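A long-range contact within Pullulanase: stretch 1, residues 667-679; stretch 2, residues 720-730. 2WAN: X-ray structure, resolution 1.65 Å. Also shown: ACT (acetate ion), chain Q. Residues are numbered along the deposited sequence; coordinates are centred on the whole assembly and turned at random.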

ATOM      1  N   THR A 667       2.688  -0.134  -8.293  1.00 14.61           N
ATOM      2  CA  THR A 667       4.043  -0.703  -8.366  1.00 15.07           C
ATOM      3  C   THR A 667       5.035   0.428  -8.681  1.00 13.07           C
ATOM      4  O   THR A 667       4.624   1.555  -8.916  1.00 14.88           O
ATOM      5  CB  THR A 667       4.108  -1.804  -9.453  1.00 16.08           C
ATOM      6  OG1 THR A 667       3.530  -1.298 -10.661  1.00 18.05           O
ATOM      7  CG2 THR A 667       3.325  -3.031  -9.009  1.00 17.44           C
ATOM      8  N   LYS A 668       6.339   0.147  -8.638  1.00 12.42           N
ATOM      9  CA  LYS A 668       7.328   1.205  -8.845  1.00 12.54           C
ATOM     10  C   LYS A 668       7.169   1.859 -10.218  1.00 14.54           C
ATOM     11  O   LYS A 668       7.065   1.164 -11.242  1.00 17.72           O
ATOM     12  CB  LYS A 668       8.757   0.679  -8.654  1.00 12.81           C
ATOM     13  CG  LYS A 668       9.061   0.164  -7.236  1.00 16.31           C
ATOM     14  CD  LYS A 668      10.571   0.000  -7.028  1.00 16.45           C
ATOM     15  CE  LYS A 668      11.149  -1.146  -7.897  1.00 17.35           C
ATOM     16  NZ  LYS A 668      10.594  -2.481  -7.539  1.00 18.79           N
ATOM     17  N   GLY A 669       7.141   3.185 -10.230  1.00 15.55           N
ATOM     18  CA  GLY A 669       6.896   3.962 -11.459  1.00 15.24           C
ATOM     19  C   GLY A 669       5.482   4.528 -11.449  1.00 16.18           C
ATOM     20  O   GLY A 669       5.230   5.612 -11.968  1.00 17.97           O
ATOM     21  N   GLN A 670       4.558   3.806 -10.817  1.00 16.07           N
ATOM     22  CA  GLN A 670       3.158   4.230 -10.793  1.00 16.67           C
ATOM     23  C   GLN A 670       2.882   5.395  -9.831  1.00 14.64           C
ATOM     24  O   GLN A 670       1.830   6.037  -9.907  1.00 15.55           O
ATOM     25  CB  GLN A 670       2.253   3.039 -10.472  1.00 16.62           C
ATOM     26  CG  GLN A 670       2.314   1.916 -11.501  1.00 18.80           C
ATOM     27  CD  GLN A 670       1.218   2.069 -12.533  1.00 29.28           C
ATOM     28  OE1 GLN A 670       1.209   3.026 -13.307  1.00 24.69           O
ATOM     29  NE2 GLN A 670       0.263   1.147 -12.519  1.00 32.24           N
ATOM     30  N   GLN A 671       3.830   5.689  -8.940  1.00 13.79           N
ATOM     31  CA  GLN A 671       3.697   6.802  -7.996  1.00 12.93           C
ATOM     32  C   GLN A 671       4.055   8.149  -8.596  1.00 14.88           C
ATOM     33  O   GLN A 671       3.847   9.185  -7.962  1.00 13.66           O
ATOM     34  CB  GLN A 671       4.578   6.561  -6.753  1.00 13.45           C
ATOM     35  CG  GLN A 671       6.053   6.982  -6.910  1.00 14.14           C
ATOM     36  CD  GLN A 671       6.823   6.189  -7.967  1.00 13.99           C
ATOM     37  OE1 GLN A 671       6.597   4.991  -8.159  1.00 13.40           O
ATOM     38  NE2 GLN A 671       7.765   6.858  -8.636  1.00 14.28           N
ATOM     39  N   LYS A 672       4.621   8.145  -9.806  1.00 15.46           N
ATOM     40  CA  LYS A 672       5.125   9.377 -10.418  1.00 14.35           C
ATOM     41  C   LYS A 672       4.128  10.531 -10.367  1.00 14.52           C
ATOM     42  O   LYS A 672       2.991  10.400 -10.838  1.00 17.01           O
ATOM     43  CB  LYS A 672       5.561   9.117 -11.864  1.00 16.05           C
ATOM     44  CG  LYS A 672       6.893   8.373 -11.968  1.00 15.16           C
ATOM     45  CD  LYS A 672       7.278   8.177 -13.429  1.00 16.22           C
ATOM     46  CE  LYS A 672       8.663   7.528 -13.546  1.00 22.57           C
ATOM     47  NZ  LYS A 672       9.019   7.305 -15.007  1.00 22.44           N
ATOM     48  N   GLY A 673       4.565  11.645  -9.788  1.00 14.64           N
ATOM     49  CA  GLY A 673       3.777  12.881  -9.754  1.00 15.47           C
ATOM     50  C   GLY A 673       2.615  12.878  -8.772  1.00 16.13           C
ATOM     51  O   GLY A 673       1.880  13.865  -8.697  1.00 17.13           O
ATOM     52  N   LEU A 674       2.450  11.799  -8.002  1.00 16.05           N
ATOM     53  CA  LEU A 674       1.277  11.696  -7.106  1.00 14.35           C
ATOM     54  C   LEU A 674       1.476  12.318  -5.727  1.00 16.37           C
ATOM     55  O   LEU A 674       0.506  12.472  -4.964  1.00 16.24           O
ATOM     56  CB  LEU A 674       0.828  10.245  -6.944  1.00 14.67           C
ATOM     57  CG  LEU A 674       0.353   9.534  -8.212  1.00 16.05           C
ATOM     58  CD1 LEU A 674      -0.270   8.182  -7.833  1.00 20.37           C
ATOM     59  CD2 LEU A 674      -0.615  10.409  -9.027  1.00 18.10           C
ATOM     60  N   GLY A 675       2.720  12.646  -5.387  1.00 13.21           N
ATOM     61  CA  GLY A 675       3.022  13.214  -4.053  1.00 12.51           C
ATOM     62  C   GLY A 675       3.175  12.131  -2.990  1.00 14.23           C
ATOM     63  O   GLY A 675       2.956  12.371  -1.796  1.00 13.47           O
ATOM     64  N   ILE A 676       3.567  10.941  -3.440  1.00 13.92           N
ATOM     65  CA  ILE A 676       3.789   9.787  -2.563  1.00 12.44           C
ATOM     66  C   ILE A 676       5.075   9.054  -2.961  1.00 11.63           C
ATOM     67  O   ILE A 676       5.538   9.162  -4.097  1.00 13.21           O
ATOM     68  CB  ILE A 676       2.605   8.776  -2.616  1.00 12.76           C
ATOM     69  CG1 ILE A 676       2.626   7.961  -3.928  1.00 14.54           C
ATOM     70  CG2 ILE A 676       1.233   9.472  -2.333  1.00 13.68           C
ATOM     71  CD1 ILE A 676       1.480   6.915  -4.080  1.00 16.56           C
ATOM     72  N   GLY A 677       5.641   8.321  -2.012  1.00 10.62           N
ATOM     73  CA  GLY A 677       6.874   7.554  -2.232  1.00 11.24           C
ATOM     74  C   GLY A 677       6.712   6.053  -2.133  1.00 11.42           C
ATOM     75  O   GLY A 677       5.717   5.551  -1.596  1.00 11.80           O
ATOM     76  N   VAL A 678       7.678   5.314  -2.689  1.00 10.38           N
ATOM     77  CA  VAL A 678       7.650   3.849  -2.614  1.00  9.80           C
ATOM     78  C   VAL A 678       8.957   3.311  -2.052  1.00  9.86           C
ATOM     79  O   VAL A 678      10.019   3.834  -2.351  1.00 11.66           O
ATOM     80  CB  VAL A 678       7.337   3.180  -3.988  1.00  9.62           C
ATOM     81  CG1 VAL A 678       5.937   3.541  -4.436  1.00 10.90           C
ATOM     82  CG2 VAL A 678       8.384   3.590  -5.066  1.00 11.73           C
ATOM     83  N   PHE A 679       8.869   2.271  -1.232  1.00 10.03           N
ATOM     84  CA  PHE A 679      10.056   1.597  -0.739  1.00 10.01           C
ATOM     85  C   PHE A 679      10.851   1.062  -1.919  1.00 12.85           C
ATOM     86  O   PHE A 679      10.297   0.422  -2.829  1.00 12.71           O
ATOM     87  CB  PHE A 679       9.679   0.451   0.197  1.00 10.11           C
ATOM     88  CG  PHE A 679       9.362   0.906   1.577  1.00 11.88           C
ATOM     89  CD1 PHE A 679      10.396   1.260   2.452  1.00 12.52           C
ATOM     90  CD2 PHE A 679       8.043   1.020   1.996  1.00 12.12           C
ATOM     91  CE1 PHE A 679      10.124   1.719   3.765  1.00 12.62           C
ATOM     92  CE2 PHE A 679       7.762   1.463   3.304  1.00 13.41           C
ATOM     93  CZ  PHE A 679       8.797   1.792   4.180  1.00 10.86           C
ATOM     94  N   ASP A 720      15.413   5.509 -12.900  1.00 14.36           N
ATOM     95  CA  ASP A 720      15.011   4.132 -12.662  1.00 13.16           C
ATOM     96  C   ASP A 720      13.473   4.104 -12.611  1.00 15.86           C
ATOM     97  O   ASP A 720      12.845   3.543 -13.516  1.00 17.26           O
ATOM     98  CB  ASP A 720      15.698   3.619 -11.370  1.00 14.22           C
ATOM     99  CG  ASP A 720      15.372   2.163 -11.034  1.00 15.88           C
ATOM    100  OD1 ASP A 720      14.683   1.473 -11.824  1.00 18.24           O
ATOM    101  OD2 ASP A 720      15.825   1.693  -9.965  1.00 18.40           O
ATOM    102  N   PHE A 721      12.863   4.727 -11.599  1.00 13.99           N
ATOM    103  CA  PHE A 721      11.398   4.686 -11.471  1.00 13.83           C
ATOM    104  C   PHE A 721      10.742   5.934 -10.868  1.00 14.26           C
ATOM    105  O   PHE A 721       9.527   5.938 -10.670  1.00 14.11           O
ATOM    106  CB  PHE A 721      10.964   3.436 -10.673  1.00 15.05           C
ATOM    107  CG  PHE A 721      11.484   3.411  -9.269  1.00 10.73           C
ATOM    108  CD1 PHE A 721      10.791   4.059  -8.245  1.00 13.66           C
ATOM    109  CD2 PHE A 721      12.682   2.774  -8.970  1.00 13.69           C
ATOM    110  CE1 PHE A 721      11.286   4.065  -6.925  1.00 13.67           C
ATOM    111  CE2 PHE A 721      13.173   2.775  -7.679  1.00 12.31           C
ATOM    112  CZ  PHE A 721      12.477   3.433  -6.650  1.00 12.18           C
ATOM    113  N   THR A 722      11.513   6.983 -10.584  1.00 13.63           N
ATOM    114  CA  THR A 722      10.932   8.204  -9.990  1.00 12.83           C
ATOM    115  C   THR A 722      10.950   9.396 -10.926  1.00 12.45           C
ATOM    116  O   THR A 722      11.766   9.462 -11.839  1.00 13.58           O
ATOM    117  CB  THR A 722      11.626   8.649  -8.667  1.00 12.94           C
ATOM    118  OG1 THR A 722      12.950   9.115  -8.960  1.00 12.02           O
ATOM    119  CG2 THR A 722      11.669   7.520  -7.652  1.00 12.75           C
ATOM    120  N   SER A 723      10.035  10.334 -10.682  1.00 11.57           N
ATOM    121  CA  SER A 723      10.071  11.650 -11.315  1.00 14.96           C
ATOM    122  C   SER A 723      10.701  12.714 -10.434  1.00 14.76           C
ATOM    123  O   SER A 723      11.054  13.806 -10.916  1.00 16.50           O
ATOM    124  CB  SER A 723       8.653  12.085 -11.691  1.00 17.63           C
ATOM    125  OG  SER A 723       8.186  11.273 -12.758  1.00 25.54           O
ATOM    126  N   ALA A 724      10.820  12.413  -9.137  1.00 14.98           N
ATOM    127  CA  ALA A 724      11.388  13.327  -8.159  1.00 12.02           C
ATOM    128  C   ALA A 724      11.977  12.468  -7.027  1.00 11.86           C
ATOM    129  O   ALA A 724      11.469  11.380  -6.768  1.00 12.29           O
ATOM    130  CB  ALA A 724      10.295  14.257  -7.599  1.00 13.48           C
ATOM    131  N   PRO A 725      13.056  12.937  -6.369  1.00 11.86           N
ATOM    132  CA  PRO A 725      13.684  12.084  -5.346  1.00 13.25           C
ATOM    133  C   PRO A 725      12.801  11.809  -4.113  1.00 11.53           C
ATOM    134  O   PRO A 725      13.008  10.814  -3.412  1.00 10.68           O
ATOM    135  CB  PRO A 725      14.951  12.875  -4.955  1.00 14.22           C
ATOM    136  CG  PRO A 725      14.616  14.321  -5.290  1.00 12.79           C
ATOM    137  CD  PRO A 725      13.765  14.226  -6.526  1.00 11.58           C
ATOM    138  N   SER A 726      11.820  12.672  -3.856  1.00 10.41           N
ATOM    139  CA  SER A 726      10.820  12.405  -2.810  1.00 11.97           C
ATOM    140  C   SER A 726      10.010  11.124  -3.016  1.00 11.93           C
ATOM    141  O   SER A 726       9.369  10.651  -2.076  1.00 12.52           O
ATOM    142  CB  SER A 726       9.858  13.595  -2.682  1.00 12.19           C
ATOM    143  OG  SER A 726       9.214  13.822  -3.930  1.00 13.47           O
ATOM    144  N   GLU A 727      10.039  10.557  -4.232  1.00 10.49           N
ATOM    145  CA  GLU A 727       9.272   9.342  -4.537  1.00  9.77           C
ATOM    146  C   GLU A 727       9.961   8.028  -4.189  1.00  9.56           C
ATOM    147  O   GLU A 727       9.339   6.965  -4.308  1.00 11.21           O
ATOM    148  CB  GLU A 727       8.862   9.324  -6.027  1.00  9.88           C
ATOM    149  CG  GLU A 727       7.986  10.525  -6.350  1.00 11.12           C
ATOM    150  CD  GLU A 727       7.688  10.657  -7.834  1.00 16.53           C
ATOM    151  OE1 GLU A 727       8.163   9.806  -8.621  1.00 13.90           O
ATOM    152  OE2 GLU A 727       6.984  11.619  -8.198  1.00 14.24           O
ATOM    153  N   THR A 728      11.228   8.094  -3.757  1.00 10.40           N
ATOM    154  CA  THR A 728      11.937   6.882  -3.354  1.00 11.40           C
ATOM    155  C   THR A 728      12.272   6.898  -1.869  1.00 11.02           C
ATOM    156  O   THR A 728      12.901   7.850  -1.364  1.00 10.43           O
ATOM    157  CB  THR A 728      13.231   6.603  -4.204  1.00  9.90           C
ATOM    158  OG1 THR A 728      13.871   5.417  -3.709  1.00 11.75           O
ATOM    159  CG2 THR A 728      14.242   7.796  -4.136  1.00 12.71           C
ATOM    160  N   ILE A 729      11.843   5.839  -1.185  1.00  9.80           N
ATOM    161  CA  ILE A 729      12.251   5.574   0.202  1.00 10.69           C
ATOM    162  C   ILE A 729      13.423   4.587   0.160  1.00 10.41           C
ATOM    163  O   ILE A 729      13.239   3.390  -0.086  1.00 10.95           O
ATOM    164  CB  ILE A 729      11.092   5.006   1.053  1.00  9.32           C
ATOM    165  CG1 ILE A 729       9.777   5.764   0.791  1.00 11.81           C
ATOM    166  CG2 ILE A 729      11.481   4.993   2.583  1.00  9.25           C
ATOM    167  CD1 ILE A 729       9.819   7.285   1.107  1.00 13.14           C
ATOM    168  N   ASN A 730      14.627   5.105   0.405  1.00  9.11           N
ATOM    169  CA  ASN A 730      15.842   4.306   0.302  1.00  9.98           C
ATOM    170  C   ASN A 730      16.067   3.563   1.608  1.00 12.23           C
ATOM    171  O   ASN A 730      15.941   4.146   2.688  1.00 11.02           O
ATOM    172  CB  ASN A 730      17.043   5.222   0.028  1.00  9.60           C
ATOM    173  CG  ASN A 730      16.941   5.922  -1.309  1.00 11.90           C
ATOM    174  OD1 ASN A 730      16.424   5.358  -2.280  1.00 10.30           O
ATOM    175  ND2 ASN A 730      17.441   7.150  -1.377  1.00 10.40           N
TER
HETATM  176  C   ACT Q1937       9.683  10.772 -15.810  1.00 44.07           C
HETATM  177  O   ACT Q1937      10.035  10.521 -14.639  1.00 45.15           O
HETATM  178  OXT ACT Q1937       8.685  10.149 -16.225  1.00 44.63           O
HETATM  179  CH3 ACT Q1937      10.425  11.747 -16.669  1.00 45.33           C
HETATM  180  O   HOH W   1      12.201   7.387 -13.966  1.00 24.85           O
HETATM  181  O   HOH W   2       5.449  12.888  -6.329  1.00 14.25           O

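This contact joins a short parallel strand pairing to a loop-against-loop junction, with the buried carboxylate of Glu 727 tying the loops together. The two stretches bury 651 Å².

Two backbone hydrogen bonds set the strand register. Val 678 N donates to Glu 727 O at 2.8 Å, and Ile 729 N donates to Val 678 O at 3.0 Å. Val 678 thus pairs with Thr 728, and Phe 679 with Ile 729. The strands run in the same sense, at 36° to each other. Phe 679 and Ile 729 share one face of the sheet, where Phe 679 CE1 lies 3.7 Å from Ile 729 CG2. Val 678 and Thr 728 point to the other, where Val 678 CG2 packs 3.5 Å from Phe 721 CE1.

Gly 677 lets the chains come close, its CA lying 3.3 Å from Glu 727 O. A CB here would point toward stretch 2 and lie about 3.1 Å from both Ile 729 CD1 and Ser 726 O, which is tight.

The side chain of Glu 727, with chi1 m and chi2 t, reaches into the turns of stretch 1. Glu 727 OE1 accepts from Gln 671 NE2 at 3.0 Å and from Ser 723 N, in its own stretch, at 2.8 Å. Glu 727 OE2 accepts from Gly 673 N at 2.9 Å. A water donates to Glu 727 OE2 at 2.7 Å and accepts from Gly 675 N at 2.9 Å. A carboxylate suits this place because two oxygens can accept from several donors.

Gln 671 is buried and uses both ends of its amide. Gln 671 NE2 also donates to Phe 721 O at 2.8 Å, while Gln 671 OE1 accepts from Gly 669 N at 2.8 Å. The side chain therefore braces its own turn as it grips stretch 2. The positive phi of Gly 669 and Gly 673 suits glycine in these turns.

Phe 721 has the largest area covered by the other stretch. The aliphatic part of Lys 668 lies over one face of its ring, with Lys 668 CD 3.8 Å from the Phe 721 ring centroid in a CH-pi contact.

At the exposed side, Lys 672 runs past Ser 723, with Lys 672 CG 3.3 Å from Ser 723 OG. An acetate bridges the pair: Lys 672 NZ donates to its OXT at 3.1 Å, and Ser 723 OG to its O at 2.7 Å.

Ile 676 O is buried here without a hydrogen-bond partner.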